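Local coordinates for protein flavin-containing monooxygenase (Allium sativum, PDB 6WPU) that probably uses its bound flavin-adenine dinucleotide to oxygenate the sulfur of S-allyl-L-cysteine, a step expected in the making of garlic's flavour precursors, at residues G172-T184 with A329-I341. Numbering follows the deposited sequence.
Sequences GFDAVVVCNGHYT and APSLSFVGIPWKI. With FAD (flavin-adenine dinucleotide), chain B.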
ATOM      1  N   GLY A 172     -18.926  20.992  -4.237  1.00 32.09           N
ATOM      2  CA  GLY A 172     -18.915  21.162  -2.797  1.00 34.28           C
ATOM      3  C   GLY A 172     -19.365  19.899  -2.082  1.00 33.27           C
ATOM      4  O   GLY A 172     -20.165  19.128  -2.599  1.00 37.90           O
ATOM      5  N   PHE A 173     -18.820  19.682  -0.883  1.00 36.85           N
ATOM      6  CA  PHE A 173     -19.050  18.449  -0.140  1.00 35.91           C
ATOM      7  C   PHE A 173     -19.165  18.733   1.349  1.00 35.44           C
ATOM      8  O   PHE A 173     -18.586  19.691   1.869  1.00 40.58           O
ATOM      9  CB  PHE A 173     -17.918  17.423  -0.370  1.00 35.74           C
ATOM     10  CG  PHE A 173     -17.865  16.913  -1.771  1.00 35.02           C
ATOM     11  CD1 PHE A 173     -17.063  17.545  -2.724  1.00 33.15           C
ATOM     12  CD2 PHE A 173     -18.649  15.822  -2.151  1.00 29.57           C
ATOM     13  CE1 PHE A 173     -17.026  17.087  -4.035  1.00 33.35           C
ATOM     14  CE2 PHE A 173     -18.638  15.362  -3.470  1.00 28.91           C
ATOM     15  CZ  PHE A 173     -17.802  15.991  -4.411  1.00 32.40           C
ATOM     16  N   ASP A 174     -19.912  17.866   2.035  1.00 32.94           N
ATOM     17  CA  ASP A 174     -19.887  17.863   3.496  1.00 32.40           C
ATOM     18  C   ASP A 174     -18.605  17.244   4.040  1.00 37.32           C
ATOM     19  O   ASP A 174     -18.154  17.612   5.134  1.00 37.49           O
ATOM     20  CB  ASP A 174     -21.073  17.082   4.039  1.00 31.78           C
ATOM     21  CG  ASP A 174     -22.408  17.706   3.661  1.00 40.56           C
ATOM     22  OD1 ASP A 174     -22.577  18.932   3.864  1.00 38.28           O
ATOM     23  OD2 ASP A 174     -23.275  16.956   3.160  1.00 37.43           O
ATOM     24  N   ALA A 175     -18.034  16.279   3.321  1.00 33.18           N
ATOM     25  CA  ALA A 175     -16.907  15.516   3.838  1.00 32.77           C
ATOM     26  C   ALA A 175     -16.097  14.991   2.668  1.00 32.27           C
ATOM     27  O   ALA A 175     -16.609  14.808   1.560  1.00 33.54           O
ATOM     28  CB  ALA A 175     -17.373  14.362   4.746  1.00 32.37           C
ATOM     29  N   VAL A 176     -14.815  14.761   2.924  1.00 32.60           N
ATOM     30  CA  VAL A 176     -13.886  14.252   1.923  1.00 28.92           C
ATOM     31  C   VAL A 176     -13.150  13.064   2.528  1.00 33.44           C
ATOM     32  O   VAL A 176     -12.598  13.176   3.629  1.00 33.73           O
ATOM     33  CB  VAL A 176     -12.881  15.333   1.486  1.00 34.75           C
ATOM     34  CG1 VAL A 176     -11.792  14.725   0.568  1.00 28.99           C
ATOM     35  CG2 VAL A 176     -13.596  16.472   0.794  1.00 31.59           C
ATOM     36  N   VAL A 177     -13.141  11.933   1.822  1.00 30.37           N
ATOM     37  CA  VAL A 177     -12.352  10.773   2.220  1.00 28.41           C
ATOM     38  C   VAL A 177     -11.208  10.607   1.225  1.00 27.15           C
ATOM     39  O   VAL A 177     -11.444  10.393   0.028  1.00 36.47           O
ATOM     40  CB  VAL A 177     -13.191   9.491   2.296  1.00 28.37           C
ATOM     41  CG1 VAL A 177     -12.349   8.383   2.889  1.00 27.63           C
ATOM     42  CG2 VAL A 177     -14.478   9.700   3.109  1.00 27.74           C
ATOM     43  N   VAL A 178      -9.977  10.673   1.717  1.00 27.21           N
ATOM     44  CA  VAL A 178      -8.788  10.589   0.863  1.00 28.24           C
ATOM     45  C   VAL A 178      -8.367   9.129   0.746  1.00 31.60           C
ATOM     46  O   VAL A 178      -8.014   8.494   1.747  1.00 28.98           O
ATOM     47  CB  VAL A 178      -7.642  11.450   1.414  1.00 29.27           C
ATOM     48  CG1 VAL A 178      -6.373  11.299   0.548  1.00 27.24           C
ATOM     49  CG2 VAL A 178      -8.065  12.918   1.475  1.00 26.77           C
ATOM     50  N   CYS A 179      -8.413   8.591  -0.479  1.00 27.54           N
ATOM     51  CA  CYS A 179      -8.112   7.184  -0.757  1.00 28.90           C
ATOM     52  C   CYS A 179      -7.085   7.057  -1.884  1.00 29.98           C
ATOM     53  O   CYS A 179      -7.230   6.225  -2.789  1.00 30.47           O
ATOM     54  CB  CYS A 179      -9.381   6.425  -1.129  1.00 32.46           C
ATOM     55  SG  CYS A 179     -10.692   6.472   0.109  1.00 32.83           S
ATOM     56  N   ASN A 180      -6.046   7.885  -1.865  1.00 27.46           N
ATOM     57  CA  ASN A 180      -5.210   8.044  -3.048  1.00 29.07           C
ATOM     58  C   ASN A 180      -4.012   7.101  -3.074  1.00 27.94           C
ATOM     59  O   ASN A 180      -3.217   7.165  -4.023  1.00 29.00           O
ATOM     60  CB  ASN A 180      -4.727   9.499  -3.179  1.00 30.02           C
ATOM     61  CG  ASN A 180      -3.722   9.885  -2.098  1.00 34.14           C
ATOM     62  OD1 ASN A 180      -3.922   9.610  -0.919  1.00 32.17           O
ATOM     63  ND2 ASN A 180      -2.615  10.497  -2.514  1.00 33.42           N
ATOM     64  N   GLY A 181      -3.875   6.220  -2.085  1.00 27.94           N
ATOM     65  CA  GLY A 181      -2.758   5.290  -2.023  1.00 33.08           C
ATOM     66  C   GLY A 181      -1.456   5.940  -1.579  1.00 33.86           C
ATOM     67  O   GLY A 181      -1.345   7.170  -1.514  1.00 33.01           O
ATOM     68  N   HIS A 182      -0.462   5.112  -1.237  1.00 27.60           N
ATOM     69  CA  HIS A 182       0.848   5.606  -0.824  1.00 31.30           C
ATOM     70  C   HIS A 182       1.972   4.729  -1.366  1.00 30.15           C
ATOM     71  O   HIS A 182       3.011   4.573  -0.711  1.00 31.78           O
ATOM     72  CB  HIS A 182       0.957   5.705   0.710  1.00 27.33           C
ATOM     73  CG  HIS A 182       0.698   4.410   1.431  1.00 32.83           C
ATOM     74  ND1 HIS A 182      -0.508   4.118   2.032  1.00 35.23           N
ATOM     75  CD2 HIS A 182       1.507   3.349   1.681  1.00 31.27           C
ATOM     76  CE1 HIS A 182      -0.438   2.930   2.611  1.00 34.03           C
ATOM     77  NE2 HIS A 182       0.772   2.436   2.402  1.00 37.63           N
ATOM     78  N   TYR A 183       1.812   4.183  -2.567  1.00 32.52           N
ATOM     79  CA  TYR A 183       2.858   3.353  -3.166  1.00 38.43           C
ATOM     80  C   TYR A 183       3.230   3.854  -4.557  1.00 33.59           C
ATOM     81  O   TYR A 183       3.408   3.076  -5.501  1.00 31.67           O
ATOM     82  CB  TYR A 183       2.423   1.890  -3.177  1.00 47.26           C
ATOM     83  CG  TYR A 183       2.487   1.262  -1.789  1.00 47.14           C
ATOM     84  CD1 TYR A 183       3.708   1.219  -1.073  1.00 44.28           C
ATOM     85  CD2 TYR A 183       1.349   0.734  -1.181  1.00 37.07           C
ATOM     86  CE1 TYR A 183       3.788   0.652   0.212  1.00 44.79           C
ATOM     87  CE2 TYR A 183       1.407   0.164   0.097  1.00 46.42           C
ATOM     88  CZ  TYR A 183       2.632   0.123   0.790  1.00 55.49           C
ATOM     89  OH  TYR A 183       2.687  -0.442   2.059  1.00 59.77           O
ATOM     90  N   THR A 184       3.394   5.163  -4.694  1.00 31.02           N
ATOM     91  CA  THR A 184       3.713   5.770  -5.983  1.00 30.64           C
ATOM     92  C   THR A 184       4.883   6.744  -5.914  1.00 31.62           C
ATOM     93  O   THR A 184       5.708   6.763  -6.826  1.00 33.57           O
ATOM     94  CB  THR A 184       2.459   6.481  -6.539  1.00 34.32           C
ATOM     95  OG1 THR A 184       1.456   5.496  -6.787  1.00 34.16           O
ATOM     96  CG2 THR A 184       2.766   7.199  -7.847  1.00 31.73           C
ATOM     97  N   ALA A 329     -12.054  16.739  11.911  1.00 44.45           N
ATOM     98  CA  ALA A 329     -12.861  15.526  11.936  1.00 43.37           C
ATOM     99  C   ALA A 329     -14.313  15.874  12.234  1.00 43.72           C
ATOM    100  O   ALA A 329     -14.574  16.762  13.050  1.00 46.51           O
ATOM    101  CB  ALA A 329     -12.348  14.556  12.998  1.00 41.31           C
ATOM    102  N   PRO A 330     -15.284  15.176  11.620  1.00 43.08           N
ATOM    103  CA  PRO A 330     -15.090  14.063  10.683  1.00 37.51           C
ATOM    104  C   PRO A 330     -15.146  14.436   9.197  1.00 38.22           C
ATOM    105  O   PRO A 330     -15.194  13.538   8.358  1.00 36.96           O
ATOM    106  CB  PRO A 330     -16.258  13.149  11.013  1.00 37.07           C
ATOM    107  CG  PRO A 330     -17.396  14.151  11.322  1.00 33.35           C
ATOM    108  CD  PRO A 330     -16.707  15.321  12.012  1.00 39.37           C
ATOM    109  N   SER A 331     -15.155  15.733   8.873  1.00 36.76           N
ATOM    110  CA  SER A 331     -15.329  16.136   7.482  1.00 31.54           C
ATOM    111  C   SER A 331     -14.106  15.804   6.619  1.00 33.62           C
ATOM    112  O   SER A 331     -14.202  15.794   5.386  1.00 34.95           O
ATOM    113  CB  SER A 331     -15.674  17.636   7.420  1.00 36.42           C
ATOM    114  OG  SER A 331     -14.549  18.454   7.691  1.00 38.78           O
ATOM    115  N   LEU A 332     -12.956  15.523   7.219  1.00 33.26           N
ATOM    116  CA  LEU A 332     -11.823  15.047   6.439  1.00 35.42           C
ATOM    117  C   LEU A 332     -11.318  13.766   7.083  1.00 35.72           C
ATOM    118  O   LEU A 332     -11.174  13.701   8.308  1.00 38.04           O
ATOM    119  CB  LEU A 332     -10.720  16.108   6.348  1.00 30.06           C
ATOM    120  CG  LEU A 332      -9.477  15.680   5.553  1.00 32.77           C
ATOM    121  CD1 LEU A 332      -9.797  15.529   4.060  1.00 25.29           C
ATOM    122  CD2 LEU A 332      -8.341  16.663   5.767  1.00 32.55           C
ATOM    123  N   SER A 333     -11.085  12.741   6.264  1.00 31.46           N
ATOM    124  CA  SER A 333     -10.576  11.468   6.758  1.00 31.42           C
ATOM    125  C   SER A 333      -9.714  10.801   5.686  1.00 33.33           C
ATOM    126  O   SER A 333      -9.772  11.154   4.497  1.00 29.71           O
ATOM    127  CB  SER A 333     -11.722  10.547   7.172  1.00 32.23           C
ATOM    128  OG  SER A 333     -12.543  10.256   6.056  1.00 34.13           O
ATOM    129  N   PHE A 334      -8.915   9.825   6.124  1.00 30.86           N
ATOM    130  CA  PHE A 334      -7.992   9.097   5.252  1.00 31.61           C
ATOM    131  C   PHE A 334      -8.227   7.602   5.400  1.00 33.10           C
ATOM    132  O   PHE A 334      -8.267   7.094   6.526  1.00 31.21           O
ATOM    133  CB  PHE A 334      -6.523   9.413   5.593  1.00 30.46           C
ATOM    134  CG  PHE A 334      -6.127  10.842   5.350  1.00 29.74           C
ATOM    135  CD1 PHE A 334      -6.493  11.834   6.247  1.00 32.73           C
ATOM    136  CD2 PHE A 334      -5.380  11.188   4.233  1.00 33.84           C
ATOM    137  CE1 PHE A 334      -6.132  13.161   6.031  1.00 35.19           C
ATOM    138  CE2 PHE A 334      -5.004  12.512   4.006  1.00 34.11           C
ATOM    139  CZ  PHE A 334      -5.385  13.499   4.908  1.00 35.09           C
ATOM    140  N   VAL A 335      -8.353   6.892   4.273  1.00 30.99           N
ATOM    141  CA  VAL A 335      -8.475   5.434   4.285  1.00 33.77           C
ATOM    142  C   VAL A 335      -7.195   4.830   3.708  1.00 32.75           C
ATOM    143  O   VAL A 335      -6.723   5.246   2.645  1.00 29.98           O
ATOM    144  CB  VAL A 335      -9.717   4.952   3.512  1.00 30.22           C
ATOM    145  CG1 VAL A 335      -9.734   3.421   3.419  1.00 26.14           C
ATOM    146  CG2 VAL A 335     -10.986   5.404   4.214  1.00 29.07           C
ATOM    147  N   GLY A 336      -6.626   3.861   4.420  1.00 29.73           N
ATOM    148  CA  GLY A 336      -5.496   3.111   3.898  1.00 31.97           C
ATOM    149  C   GLY A 336      -4.126   3.680   4.211  1.00 32.20           C
ATOM    150  O   GLY A 336      -3.157   3.312   3.538  1.00 35.83           O
ATOM    151  N   ILE A 337      -4.022   4.579   5.196  1.00 35.91           N
ATOM    152  CA  ILE A 337      -2.709   5.064   5.633  1.00 35.80           C
ATOM    153  C   ILE A 337      -1.824   3.947   6.191  1.00 34.57           C
ATOM    154  O   ILE A 337      -0.636   3.904   5.843  1.00 33.37           O
ATOM    155  CB  ILE A 337      -2.878   6.220   6.638  1.00 35.49           C
ATOM    156  CG1 ILE A 337      -3.538   7.455   5.988  1.00 35.42           C
ATOM    157  CG2 ILE A 337      -1.542   6.583   7.265  1.00 34.90           C
ATOM    158  CD1 ILE A 337      -2.750   8.064   4.879  1.00 34.04           C
ATOM    159  N   PRO A 338      -2.305   3.059   7.069  1.00 35.34           N
ATOM    160  CA  PRO A 338      -1.386   2.112   7.724  1.00 32.70           C
ATOM    161  C   PRO A 338      -0.673   1.204   6.731  1.00 39.61           C
ATOM    162  O   PRO A 338      -1.131   0.978   5.611  1.00 37.41           O
ATOM    163  CB  PRO A 338      -2.306   1.310   8.651  1.00 33.28           C
ATOM    164  CG  PRO A 338      -3.461   2.273   8.949  1.00 33.99           C
ATOM    165  CD  PRO A 338      -3.668   2.978   7.641  1.00 33.05           C
ATOM    166  N   TRP A 339       0.482   0.688   7.151  1.00 43.19           N
ATOM    167  CA  TRP A 339       1.229  -0.236   6.303  1.00 43.44           C
ATOM    168  C   TRP A 339       1.735  -1.407   7.132  1.00 37.65           C
ATOM    169  O   TRP A 339       1.577  -1.447   8.359  1.00 38.89           O
ATOM    170  CB  TRP A 339       2.375   0.452   5.543  1.00 40.94           C
ATOM    171  CG  TRP A 339       3.306   1.296   6.362  1.00 41.07           C
ATOM    172  CD1 TRP A 339       3.033   2.510   6.922  1.00 38.47           C
ATOM    173  CD2 TRP A 339       4.681   1.014   6.667  1.00 40.56           C
ATOM    174  NE1 TRP A 339       4.142   2.995   7.578  1.00 42.90           N
ATOM    175  CE2 TRP A 339       5.171   2.097   7.434  1.00 45.70           C
ATOM    176  CE3 TRP A 339       5.544  -0.048   6.372  1.00 43.87           C
ATOM    177  CZ2 TRP A 339       6.488   2.146   7.914  1.00 50.52           C
ATOM    178  CZ3 TRP A 339       6.871   0.003   6.854  1.00 47.87           C
ATOM    179  CH2 TRP A 339       7.319   1.092   7.614  1.00 49.08           C
ATOM    180  N   LYS A 340       2.322  -2.380   6.426  1.00 37.85           N
ATOM    181  CA  LYS A 340       2.559  -3.730   6.946  1.00 40.06           C
ATOM    182  C   LYS A 340       1.241  -4.368   7.393  1.00 45.65           C
ATOM    183  O   LYS A 340       1.143  -4.989   8.457  1.00 43.69           O
ATOM    184  CB  LYS A 340       3.605  -3.734   8.073  1.00 45.81           C
ATOM    185  CG  LYS A 340       5.062  -3.685   7.574  1.00 55.80           C
ATOM    186  CD  LYS A 340       5.515  -5.013   6.958  1.00 63.00           C
ATOM    187  CE  LYS A 340       6.965  -4.945   6.450  1.00 72.19           C
ATOM    188  NZ  LYS A 340       7.520  -6.263   5.983  1.00 79.67           N
ATOM    189  N   ILE A 341       0.214  -4.226   6.550  1.00 40.88           N
ATOM    190  CA  ILE A 341      -1.137  -4.656   6.894  1.00 43.85           C
ATOM    191  C   ILE A 341      -1.695  -5.524   5.778  1.00 43.11           C
ATOM    192  O   ILE A 341      -1.255  -5.460   4.628  1.00 38.11           O
ATOM    193  CB  ILE A 341      -2.096  -3.462   7.117  1.00 41.32           C
ATOM    194  CG1 ILE A 341      -2.197  -2.645   5.817  1.00 41.18           C
ATOM    195  CG2 ILE A 341      -1.643  -2.617   8.290  1.00 41.08           C
ATOM    196  CD1 ILE A 341      -3.298  -1.657   5.785  1.00 45.21           C
TER
HETATM  197  PA  FAD B 501      -4.004   2.408  -4.762  1.00 31.96           P
HETATM  198  O1A FAD B 501      -4.099   0.978  -5.296  1.00 27.94           O
HETATM  199  O2A FAD B 501      -2.815   3.200  -4.982  1.00 25.37           O
HETATM  200  O5B FAD B 501      -5.067   3.314  -5.345  1.00 34.12           O
HETATM  201  C5B FAD B 501      -5.160   4.730  -5.244  1.00 31.17           C
HETATM  202  C4B FAD B 501      -6.021   5.306  -6.390  1.00 31.74           C
HETATM  203  O4B FAD B 501      -6.254   6.683  -6.291  1.00 30.96           O
HETATM  204  C3B FAD B 501      -5.428   5.053  -7.750  1.00 34.37           C
HETATM  205  O3B FAD B 501      -6.360   4.463  -8.596  1.00 34.74           O
HETATM  206  C2B FAD B 501      -5.061   6.403  -8.256  1.00 35.74           C
HETATM  207  O2B FAD B 501      -5.147   6.517  -9.631  1.00 32.34           O
HETATM  208  C1B FAD B 501      -6.081   7.256  -7.558  1.00 31.34           C
HETATM  209  N9A FAD B 501      -5.670   8.628  -7.370  1.00 32.86           N
HETATM  210  C8A FAD B 501      -4.452   9.045  -6.848  1.00 35.37           C
HETATM  211  N7A FAD B 501      -4.405  10.383  -6.818  1.00 33.29           N
HETATM  212  C5A FAD B 501      -5.590  10.902  -7.346  1.00 35.91           C
HETATM  213  C6A FAD B 501      -6.083  12.186  -7.570  1.00 30.52           C
HETATM  214  N6A FAD B 501      -5.312  13.357  -7.226  1.00 29.53           N
HETATM  215  N1A FAD B 501      -7.312  12.346  -8.092  1.00 33.72           N
HETATM  216  C2A FAD B 501      -8.082  11.282  -8.440  1.00 30.90           C
HETATM  217  N3A FAD B 501      -7.646  10.015  -8.246  1.00 29.23           N
HETATM  218  C4A FAD B 501      -6.415   9.794  -7.707  1.00 31.42           C
HETATM  219  N1  FAD B 501      -1.815  -6.058  -0.677  1.00 31.60           N
HETATM  220  C2  FAD B 501      -2.404  -7.370  -0.612  1.00 35.09           C
HETATM  221  O2  FAD B 501      -3.587  -7.555   0.014  1.00 44.49           O
HETATM  222  N3  FAD B 501      -1.725  -8.468  -1.090  1.00 42.76           N
HETATM  223  C4  FAD B 501      -0.505  -8.315  -1.716  1.00 35.31           C
HETATM  224  O4  FAD B 501       0.180  -9.375  -2.211  1.00 40.92           O
HETATM  225  C4X FAD B 501       0.024  -6.971  -2.016  1.00 39.36           C
HETATM  226  N5  FAD B 501       1.124  -6.820  -2.852  1.00 37.80           N
HETATM  227  C5X FAD B 501       1.577  -5.539  -3.152  1.00 38.63           C
HETATM  228  C6  FAD B 501       2.696  -5.387  -3.984  1.00 35.07           C
HETATM  229  C7  FAD B 501       3.138  -4.106  -4.296  1.00 38.98           C
HETATM  230  C7M FAD B 501       4.346  -3.955  -5.181  1.00 35.51           C
HETATM  231  C8  FAD B 501       2.486  -2.986  -3.785  1.00 40.64           C
HETATM  232  C8M FAD B 501       2.947  -1.597  -4.093  1.00 38.15           C
HETATM  233  C9  FAD B 501       1.373  -3.135  -2.951  1.00 34.96           C
HETATM  234  C9A FAD B 501       0.919  -4.408  -2.635  1.00 35.51           C
HETATM  235  N10 FAD B 501      -0.236  -4.560  -1.793  1.00 33.75           N
HETATM  236  C10 FAD B 501      -0.699  -5.845  -1.481  1.00 31.05           C
HETATM  237  C1' FAD B 501      -0.896  -3.378  -1.217  1.00 38.84           C
HETATM  238  C2' FAD B 501      -1.826  -2.549  -2.076  1.00 42.88           C
HETATM  239  O2' FAD B 501      -1.429  -1.242  -2.008  1.00 56.56           O
HETATM  240  C3' FAD B 501      -3.186  -2.666  -1.426  1.00 44.39           C
HETATM  241  O3' FAD B 501      -3.555  -3.956  -1.725  1.00 53.07           O
HETATM  242  C4' FAD B 501      -4.257  -1.716  -1.953  1.00 43.47           C
HETATM  243  O4' FAD B 501      -4.236  -1.792  -3.331  1.00 43.29           O
HETATM  244  C5' FAD B 501      -4.174  -0.260  -1.483  1.00 39.46           C
HETATM  245  O5' FAD B 501      -5.008   0.399  -2.390  1.00 39.25           O
HETATM  246  P   FAD B 501      -5.410   1.930  -2.460  1.00 32.72           P
HETATM  247  O1P FAD B 501      -6.874   2.123  -3.009  1.00 35.17           O
HETATM  248  O2P FAD B 501      -5.056   2.501  -1.029  1.00 29.17           O
HETATM  249  O3P FAD B 501      -4.139   2.584  -3.275  1.00 31.39           O
HETATM  250  O   HOH W   1     -14.388  12.347   6.103  1.00 32.29           O
HETATM  251  O   HOH W   2      -5.358   7.914   2.488  1.00 33.26           O
HETATM  252  O   HOH W   3      -5.353   4.958   0.188  1.00 32.38           O
HETATM  253  O   HOH W   4      -0.365  -0.247   3.371  1.00 35.85           O
HETATM  254  O   HOH W   5      -2.700   5.647   1.569  1.00 37.75           O
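V176 and V178 are hydrogen-bonded through their backbones to S331, S333 and V335, four bonds that define a parallel strand pair, its short axes inclined by 16°. V176 N to S331 O (2.7 Å) and S333 N to V176 O open the series; V178 N to S333 O and V335 N to V178 O (3.0 Å) continue it. Among apolar contacts, V178 and F334 point the same way side by side, with V178 CB 3.6 Å from F334 CD2 and V178 CG2 over one ring face. On the other sheet face, V177 CG1, anti to its own N (chi1 -173°), meets V335 CG2 at 3.5 Å, while helices 32-43 and 343-358 pack against V335. Beyond the strands, Y183 OH reaches W339 CB (3.6 Å). Water bridges the loops that follow the strands: one molecule joins G181 N, V335 O and FAD O2P, and another lies 2.7 Å from H182 ND1, in the ring plane, with a weak bond to G336 O. A leucine in place of H182 would probably leave that water without its imidazole partner and loosen the tie between the two loops. Strand 332-334 is thus the outermost strand on one side of the Rossmann-type, FAD-binding parallel sheet of flavin-containing monooxygenases, and 175-178 links it to the central strand 24-28.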